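Local coordinates for protein endoglucanase FnCel5A (Fervidobacterium nodosum, PDB 3NCO) that probably hydrolyses beta-1,4-glucosidic bonds in cellulose, as a glycoside hydrolase family 5 endoglucanase built on a TIM barrel, at residues V200-Y205 with V254-G259; V174-P179 with K196-S201. All blocks are in the same frame, centred on the assembly; numbering follows the deposited sequence.

Interaction 1: V200-Y205 with V254-G259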
ATOM      1  N   VAL A 200       7.089   2.938   8.181  1.00 15.21           N
ATOM      2  CA  VAL A 200       5.769   2.527   8.702  1.00 14.42           C
ATOM      3  C   VAL A 200       4.743   3.083   7.736  1.00 13.61           C
ATOM      4  O   VAL A 200       4.918   4.187   7.187  1.00 15.60           O
ATOM      5  CB  VAL A 200       5.570   3.118  10.157  1.00 16.09           C
ATOM      6  CG1 VAL A 200       4.122   3.058  10.591  1.00 16.54           C
ATOM      7  CG2 VAL A 200       6.493   2.381  11.151  1.00 17.08           C
ATOM      8  N   SER A 201       3.679   2.315   7.498  1.00 14.48           N
ATOM      9  CA  SER A 201       2.634   2.793   6.589  1.00 13.99           C
ATOM     10  C   SER A 201       1.230   2.763   7.185  1.00 15.19           C
ATOM     11  O   SER A 201       0.868   1.797   7.831  1.00 16.44           O
ATOM     12  CB  SER A 201       2.676   1.935   5.326  1.00 16.32           C
ATOM     13  OG  SER A 201       1.664   2.335   4.441  1.00 13.86           O
ATOM     14  N   PHE A 202       0.442   3.813   6.903  1.00 14.82           N
ATOM     15  CA  PHE A 202      -1.009   3.787   7.265  1.00 14.93           C
ATOM     16  C   PHE A 202      -1.800   4.064   6.011  1.00 14.99           C
ATOM     17  O   PHE A 202      -1.196   4.439   5.005  1.00 14.59           O
ATOM     18  CB  PHE A 202      -1.390   4.776   8.391  1.00 14.50           C
ATOM     19  CG  PHE A 202      -1.426   6.246   7.967  1.00 15.49           C
ATOM     20  CD1 PHE A 202      -2.628   6.947   7.937  1.00 14.18           C
ATOM     21  CD2 PHE A 202      -0.228   6.933   7.657  1.00 14.38           C
ATOM     22  CE1 PHE A 202      -2.643   8.341   7.573  1.00 16.70           C
ATOM     23  CE2 PHE A 202      -0.245   8.286   7.283  1.00 16.39           C
ATOM     24  CZ  PHE A 202      -1.439   8.970   7.246  1.00 16.60           C
ATOM     25  N   HIS A 203      -3.081   3.750   6.046  1.00 14.01           N
ATOM     26  CA  HIS A 203      -3.971   4.026   4.939  1.00 14.23           C
ATOM     27  C   HIS A 203      -5.012   5.019   5.378  1.00 15.97           C
ATOM     28  O   HIS A 203      -5.398   5.026   6.551  1.00 18.35           O
ATOM     29  CB  HIS A 203      -4.665   2.756   4.524  1.00 15.12           C
ATOM     30  CG  HIS A 203      -3.714   1.726   4.012  1.00 14.37           C
ATOM     31  ND1 HIS A 203      -4.116   0.461   3.680  1.00 16.37           N
ATOM     32  CD2 HIS A 203      -2.390   1.798   3.764  1.00 14.86           C
ATOM     33  CE1 HIS A 203      -3.070  -0.220   3.232  1.00 14.54           C
ATOM     34  NE2 HIS A 203      -2.006   0.575   3.277  1.00 12.97           N
ATOM     35  N   TYR A 204      -5.451   5.870   4.456  1.00 16.13           N
ATOM     36  CA  TYR A 204      -6.343   6.951   4.821  1.00 15.53           C
ATOM     37  C   TYR A 204      -7.570   7.000   3.931  1.00 16.08           C
ATOM     38  O   TYR A 204      -7.464   7.249   2.727  1.00 17.20           O
ATOM     39  CB  TYR A 204      -5.664   8.331   4.815  1.00 15.62           C
ATOM     40  CG  TYR A 204      -6.475   9.347   5.612  1.00 14.89           C
ATOM     41  CD1 TYR A 204      -6.540   9.279   7.003  1.00 16.15           C
ATOM     42  CD2 TYR A 204      -7.169  10.380   4.956  1.00 16.36           C
ATOM     43  CE1 TYR A 204      -7.316  10.220   7.710  1.00 13.35           C
ATOM     44  CE2 TYR A 204      -7.923  11.307   5.632  1.00 18.86           C
ATOM     45  CZ  TYR A 204      -7.987  11.225   7.006  1.00 18.96           C
ATOM     46  OH  TYR A 204      -8.698  12.147   7.703  1.00 18.74           O
ATOM     47  N   TYR A 205      -8.727   6.799   4.568  1.00 16.57           N
ATOM     48  CA  TYR A 205     -10.022   6.844   3.889  1.00 16.13           C
ATOM     49  C   TYR A 205     -11.108   7.586   4.695  1.00 16.71           C
ATOM     50  O   TYR A 205     -12.307   7.385   4.464  1.00 18.06           O
ATOM     51  CB  TYR A 205     -10.490   5.412   3.681  1.00 16.21           C
ATOM     52  CG  TYR A 205      -9.663   4.669   2.654  1.00 14.89           C
ATOM     53  CD1 TYR A 205      -9.812   4.931   1.303  1.00 15.57           C
ATOM     54  CD2 TYR A 205      -8.753   3.633   3.044  1.00 14.41           C
ATOM     55  CE1 TYR A 205      -9.112   4.233   0.349  1.00 16.89           C
ATOM     56  CE2 TYR A 205      -8.049   2.918   2.075  1.00 18.23           C
ATOM     57  CZ  TYR A 205      -8.223   3.212   0.732  1.00 16.68           C
ATOM     58  OH  TYR A 205      -7.566   2.507  -0.242  1.00 17.68           O
ATOM     59  N   VAL A 254      10.938   7.154  12.837  1.00 16.18           N
ATOM     60  CA  VAL A 254      10.650   6.288  11.663  1.00 16.69           C
ATOM     61  C   VAL A 254       9.921   7.109  10.582  1.00 17.10           C
ATOM     62  O   VAL A 254       9.123   7.989  10.906  1.00 15.96           O
ATOM     63  CB  VAL A 254       9.847   5.047  12.122  1.00 17.40           C
ATOM     64  CG1 VAL A 254       8.451   5.441  12.582  1.00 18.03           C
ATOM     65  CG2 VAL A 254       9.840   3.919  11.082  1.00 22.28           C
ATOM     66  N   PRO A 255      10.209   6.839   9.279  1.00 16.38           N
ATOM     67  CA  PRO A 255       9.469   7.574   8.244  1.00 15.44           C
ATOM     68  C   PRO A 255       8.097   6.955   8.011  1.00 16.37           C
ATOM     69  O   PRO A 255       7.874   5.806   8.381  1.00 17.46           O
ATOM     70  CB  PRO A 255      10.292   7.343   6.973  1.00 15.18           C
ATOM     71  CG  PRO A 255      11.468   6.513   7.337  1.00 18.25           C
ATOM     72  CD  PRO A 255      11.218   5.927   8.710  1.00 17.60           C
ATOM     73  N   ILE A 256       7.212   7.730   7.364  1.00 15.78           N
ATOM     74  CA  ILE A 256       5.837   7.315   7.148  1.00 15.32           C
ATOM     75  C   ILE A 256       5.493   7.361   5.646  1.00 15.35           C
ATOM     76  O   ILE A 256       5.689   8.394   4.987  1.00 16.44           O
ATOM     77  CB  ILE A 256       4.867   8.304   7.863  1.00 14.55           C
ATOM     78  CG1 ILE A 256       5.047   8.203   9.370  1.00 15.88           C
ATOM     79  CG2 ILE A 256       3.415   8.089   7.438  1.00 14.27           C
ATOM     80  CD1 ILE A 256       4.435   6.904   9.983  1.00 15.83           C
ATOM     81  N   PHE A 257       4.871   6.267   5.158  1.00 14.28           N
ATOM     82  CA  PHE A 257       4.289   6.171   3.799  1.00 14.44           C
ATOM     83  C   PHE A 257       2.786   6.038   3.937  1.00 15.46           C
ATOM     84  O   PHE A 257       2.255   5.148   4.619  1.00 16.09           O
ATOM     85  CB  PHE A 257       4.918   4.911   3.165  1.00 14.70           C
ATOM     86  CG  PHE A 257       4.254   4.394   1.936  1.00 13.37           C
ATOM     87  CD1 PHE A 257       3.934   5.176   0.812  1.00 14.08           C
ATOM     88  CD2 PHE A 257       4.075   3.006   1.871  1.00 16.17           C
ATOM     89  CE1 PHE A 257       3.435   4.533  -0.331  1.00 16.15           C
ATOM     90  CE2 PHE A 257       3.551   2.394   0.774  1.00 18.53           C
ATOM     91  CZ  PHE A 257       3.277   3.116  -0.337  1.00 16.26           C
ATOM     92  N   LEU A 258       2.069   6.967   3.311  1.00 13.93           N
ATOM     93  CA  LEU A 258       0.625   6.841   3.239  1.00 14.82           C
ATOM     94  C   LEU A 258       0.347   5.906   2.041  1.00 15.80           C
ATOM     95  O   LEU A 258       0.344   6.372   0.877  1.00 15.43           O
ATOM     96  CB  LEU A 258       0.048   8.262   2.962  1.00 13.46           C
ATOM     97  CG  LEU A 258      -1.437   8.352   2.545  1.00 16.23           C
ATOM     98  CD1 LEU A 258      -2.276   7.709   3.637  1.00 15.82           C
ATOM     99  CD2 LEU A 258      -1.926   9.807   2.284  1.00 17.25           C
ATOM    100  N   GLY A 259       0.165   4.600   2.334  1.00 16.29           N
ATOM    101  CA  GLY A 259       0.209   3.592   1.274  1.00 16.05           C
ATOM    102  C   GLY A 259      -1.023   3.473   0.442  1.00 16.68           C
ATOM    103  O   GLY A 259      -0.969   2.959  -0.673  1.00 16.04           O
TER

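Interaction 2: V174-P179 with K196-S201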
ATOM      1  N   VAL A 174      11.916  -2.486   4.280  1.00 16.89           N
ATOM      2  CA  VAL A 174      10.732  -3.290   4.525  1.00 15.28           C
ATOM      3  C   VAL A 174       9.691  -2.368   5.157  1.00 16.54           C
ATOM      4  O   VAL A 174       9.989  -1.661   6.155  1.00 16.44           O
ATOM      5  CB  VAL A 174      11.058  -4.470   5.478  1.00 16.04           C
ATOM      6  CG1 VAL A 174       9.742  -5.227   5.978  1.00 15.98           C
ATOM      7  CG2 VAL A 174      12.068  -5.388   4.774  1.00 17.87           C
ATOM      8  N   ILE A 175       8.480  -2.369   4.592  1.00 15.66           N
ATOM      9  CA  ILE A 175       7.408  -1.475   5.052  1.00 15.29           C
ATOM     10  C   ILE A 175       6.512  -2.262   5.996  1.00 15.04           C
ATOM     11  O   ILE A 175       6.059  -3.357   5.651  1.00 16.54           O
ATOM     12  CB  ILE A 175       6.579  -0.964   3.855  1.00 16.27           C
ATOM     13  CG1 ILE A 175       7.435   0.034   3.068  1.00 14.75           C
ATOM     14  CG2 ILE A 175       5.262  -0.262   4.285  1.00 13.73           C
ATOM     15  CD1 ILE A 175       7.029   0.122   1.633  1.00 16.06           C
ATOM     16  N   ILE A 176       6.289  -1.667   7.167  1.00 15.18           N
ATOM     17  CA  ILE A 176       5.459  -2.243   8.229  1.00 16.12           C
ATOM     18  C   ILE A 176       4.119  -1.506   8.348  1.00 16.24           C
ATOM     19  O   ILE A 176       4.085  -0.298   8.631  1.00 15.82           O
ATOM     20  CB  ILE A 176       6.199  -2.133   9.625  1.00 17.48           C
ATOM     21  CG1 ILE A 176       7.616  -2.659   9.511  1.00 19.14           C
ATOM     22  CG2 ILE A 176       5.415  -2.807  10.733  1.00 17.24           C
ATOM     23  CD1 ILE A 176       7.747  -4.065   8.912  1.00 22.15           C
ATOM     24  N   ASP A 177       3.022  -2.217   8.107  1.00 13.82           N
ATOM     25  CA  ASP A 177       1.680  -1.617   8.207  1.00 13.30           C
ATOM     26  C   ASP A 177       1.209  -1.461   9.634  1.00 15.96           C
ATOM     27  O   ASP A 177       1.416  -2.295  10.465  1.00 15.22           O
ATOM     28  CB  ASP A 177       0.635  -2.487   7.478  1.00 13.73           C
ATOM     29  CG  ASP A 177       0.751  -2.339   5.898  1.00 13.74           C
ATOM     30  OD1 ASP A 177       1.905  -2.344   5.384  1.00 16.09           O
ATOM     31  OD2 ASP A 177      -0.298  -2.300   5.195  1.00 15.34           O
ATOM     32  N   VAL A 178       0.544  -0.358   9.843  1.00 13.86           N
ATOM     33  CA  VAL A 178      -0.248  -0.105  11.061  1.00 14.76           C
ATOM     34  C   VAL A 178      -1.369  -1.159  11.113  1.00 15.88           C
ATOM     35  O   VAL A 178      -1.937  -1.506  10.051  1.00 17.56           O
ATOM     36  CB  VAL A 178      -0.782   1.335  10.936  1.00 14.62           C
ATOM     37  CG1 VAL A 178      -1.779   1.568  12.053  1.00 16.59           C
ATOM     38  CG2 VAL A 178       0.426   2.261  11.079  1.00 14.04           C
ATOM     39  N   PRO A 179      -1.676  -1.679  12.322  1.00 15.11           N
ATOM     40  CA  PRO A 179      -2.696  -2.749  12.451  1.00 15.16           C
ATOM     41  C   PRO A 179      -4.113  -2.153  12.400  1.00 16.29           C
ATOM     42  O   PRO A 179      -4.275  -0.969  12.046  1.00 16.95           O
ATOM     43  CB  PRO A 179      -2.364  -3.422  13.784  1.00 14.47           C
ATOM     44  CG  PRO A 179      -1.736  -2.287  14.603  1.00 15.51           C
ATOM     45  CD  PRO A 179      -1.090  -1.297  13.635  1.00 15.71           C
ATOM     46  N   LYS A 196      17.092  -0.191  11.059  1.00 24.26           N
ATOM     47  CA  LYS A 196      17.249   1.110  10.392  1.00 25.76           C
ATOM     48  C   LYS A 196      16.720   1.189   8.979  1.00 24.82           C
ATOM     49  O   LYS A 196      16.784   2.255   8.363  1.00 24.42           O
ATOM     50  CB  LYS A 196      18.717   1.564  10.392  1.00 28.19           C
ATOM     51  CG  LYS A 196      19.332   1.801  11.779  1.00 32.00           C
ATOM     52  CD  LYS A 196      18.291   2.210  12.845  1.00 36.88           C
ATOM     53  CE  LYS A 196      18.973   2.603  14.139  1.00 43.31           C
ATOM     54  NZ  LYS A 196      19.849   3.792  13.914  1.00 43.97           N
ATOM     55  N   ASN A 197      16.192   0.084   8.460  1.00 21.23           N
ATOM     56  CA  ASN A 197      15.698   0.113   7.109  1.00 20.67           C
ATOM     57  C   ASN A 197      14.235  -0.263   7.073  1.00 18.84           C
ATOM     58  O   ASN A 197      13.822  -1.063   6.216  1.00 19.53           O
ATOM     59  CB  ASN A 197      16.561  -0.796   6.203  1.00 21.98           C
ATOM     60  CG  ASN A 197      17.948  -0.212   5.994  1.00 25.38           C
ATOM     61  OD1 ASN A 197      18.940  -0.756   6.471  1.00 29.10           O
ATOM     62  ND2 ASN A 197      18.003   0.916   5.283  1.00 29.81           N
ATOM     63  N   ILE A 198      13.435   0.285   8.006  1.00 18.21           N
ATOM     64  CA  ILE A 198      11.982   0.109   7.958  1.00 16.78           C
ATOM     65  C   ILE A 198      11.255   1.453   7.709  1.00 16.00           C
ATOM     66  O   ILE A 198      11.772   2.517   8.061  1.00 16.00           O
ATOM     67  CB  ILE A 198      11.399  -0.617   9.200  1.00 17.73           C
ATOM     68  CG1 ILE A 198      11.750   0.114  10.499  1.00 17.20           C
ATOM     69  CG2 ILE A 198      11.895  -2.082   9.229  1.00 18.51           C
ATOM     70  CD1 ILE A 198      10.810  -0.348  11.725  1.00 19.36           C
ATOM     71  N   ILE A 199      10.058   1.346   7.134  1.00 15.60           N
ATOM     72  CA  ILE A 199       9.158   2.487   6.988  1.00 14.38           C
ATOM     73  C   ILE A 199       7.802   2.041   7.500  1.00 14.70           C
ATOM     74  O   ILE A 199       7.387   0.906   7.238  1.00 15.72           O
ATOM     75  CB  ILE A 199       9.047   2.855   5.481  1.00 12.56           C
ATOM     76  CG1 ILE A 199      10.415   3.394   4.992  1.00 15.92           C
ATOM     77  CG2 ILE A 199       7.973   3.923   5.198  1.00 12.04           C
ATOM     78  CD1 ILE A 199      10.483   3.637   3.492  1.00 18.17           C
ATOM     79  N   VAL A 200       7.089   2.938   8.181  1.00 15.21           N
ATOM     80  CA  VAL A 200       5.769   2.527   8.702  1.00 14.42           C
ATOM     81  C   VAL A 200       4.743   3.083   7.736  1.00 13.61           C
ATOM     82  O   VAL A 200       4.918   4.187   7.187  1.00 15.60           O
ATOM     83  CB  VAL A 200       5.570   3.118  10.157  1.00 16.09           C
ATOM     84  CG1 VAL A 200       4.122   3.058  10.591  1.00 16.54           C
ATOM     85  CG2 VAL A 200       6.493   2.381  11.151  1.00 17.08           C
ATOM     86  N   SER A 201       3.679   2.315   7.498  1.00 14.48           N
ATOM     87  CA  SER A 201       2.634   2.793   6.589  1.00 13.99           C
ATOM     88  C   SER A 201       1.230   2.763   7.185  1.00 15.19           C
ATOM     89  O   SER A 201       0.868   1.797   7.831  1.00 16.44           O
ATOM     90  CB  SER A 201       2.676   1.935   5.326  1.00 16.32           C
ATOM     91  OG  SER A 201       1.664   2.335   4.441  1.00 13.86           O
TER

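Interaction 1: V200-Y205 with V254-G259
V200 uses both of its branches against the next strand. The side chains of V200 and V254 cross at about a right angle, with V200 CG2 3.7 Å from V254 CG2, while V200 CG1 lies 3.9 Å from I256 CD1 where those two side chains run side by side. The N-H and carbonyl of V200 bond to P255 O and F257 N, both nearly straight. On the same face of the sheet, the F202 ring has two neighbours: L258 CD1 stands over one face, 4.1 Å from the F202 centroid, in a CH-pi contact, and I256 CG2 meets the edge in plane, 3.7 Å from F202 CE2. The same methyl, L258 CD1, also packs against Y204 CB. On the opposite face, S201 OG, anti to the backbone N (chi1 178°), donates to F257 O at 2.9 Å from above the carbonyl plane. F202 N grips F257 O too, by a longer and more bent bond of 3.2 Å. An alanine at S201 would probably leave F257 O to that bent bond across these two strands. Helix 232-252 packs on I256 and Y204 and helix 269-285 on L258 and Y204, outside the barrel, whereas F257, on the S201 face, touches helix 12-20.

Interaction 2: V174-P179 with K196-S201
I175 lies beside I199 on the neighbouring strand, the two pointing the same way, and its side chain can be followed atom by atom. I175 CB sits 3.9 Å from I199 O. From there I175 CG1, anti to the carbonyl carbon (chi1 -71°), comes within 4.0 Å of I199 CB. Beyond CG1, I175 CD1 leaves I199 and ends about 4.1 Å from F257 CD2, on the strand beyond. The other branch takes the opposite course: I175 CG2 leans toward the C-terminal part of the strand and meets S201 CB at 3.5 Å. The isoleucine thus spans I199 and S201 on one face of the partner strand. The backbones pair in parallel register, I176 N bonding to I199 O at 2.8 Å and I176 O accepting from S201 N. Where the first strand runs out, V178 N still reaches S201 O at 3.0 Å, and the side chains of V178 and V200 cross obliquely, V178 CG2 3.8 Å from V200 CG1. V200 shares its face with V174 and I176, which helix 151-168 touches. These are the fifth and sixth strands of the closed, eight-stranded parallel TIM barrel; the connection between them contains no helix, a departure from the regular beta-alpha alternation.

How the interactions relate
Interactions 1 and 2 flank strand 198-204, the sixth of the eight, and share V200 and S201; their centres are about 8 Å apart. The two shared residues divide the work: the backbone N and O of V200 bond to the 254-259 side, those of S201 to the 174-179 side, and S201 OG reaches back to F257 O, so the middle strand ties its two neighbours together. The contacts also meet directly: P255 CD lies 3.5 Å from I198 O, and F257 CB lies 3.8 Å from I199 CG2. E144 and E260 are probably the family's catalytic glutamates: D177 OD2 accepts from E144 N, H203 ND1 bonds to E144 OE2, and Y205 OH bonds to E260 OE1.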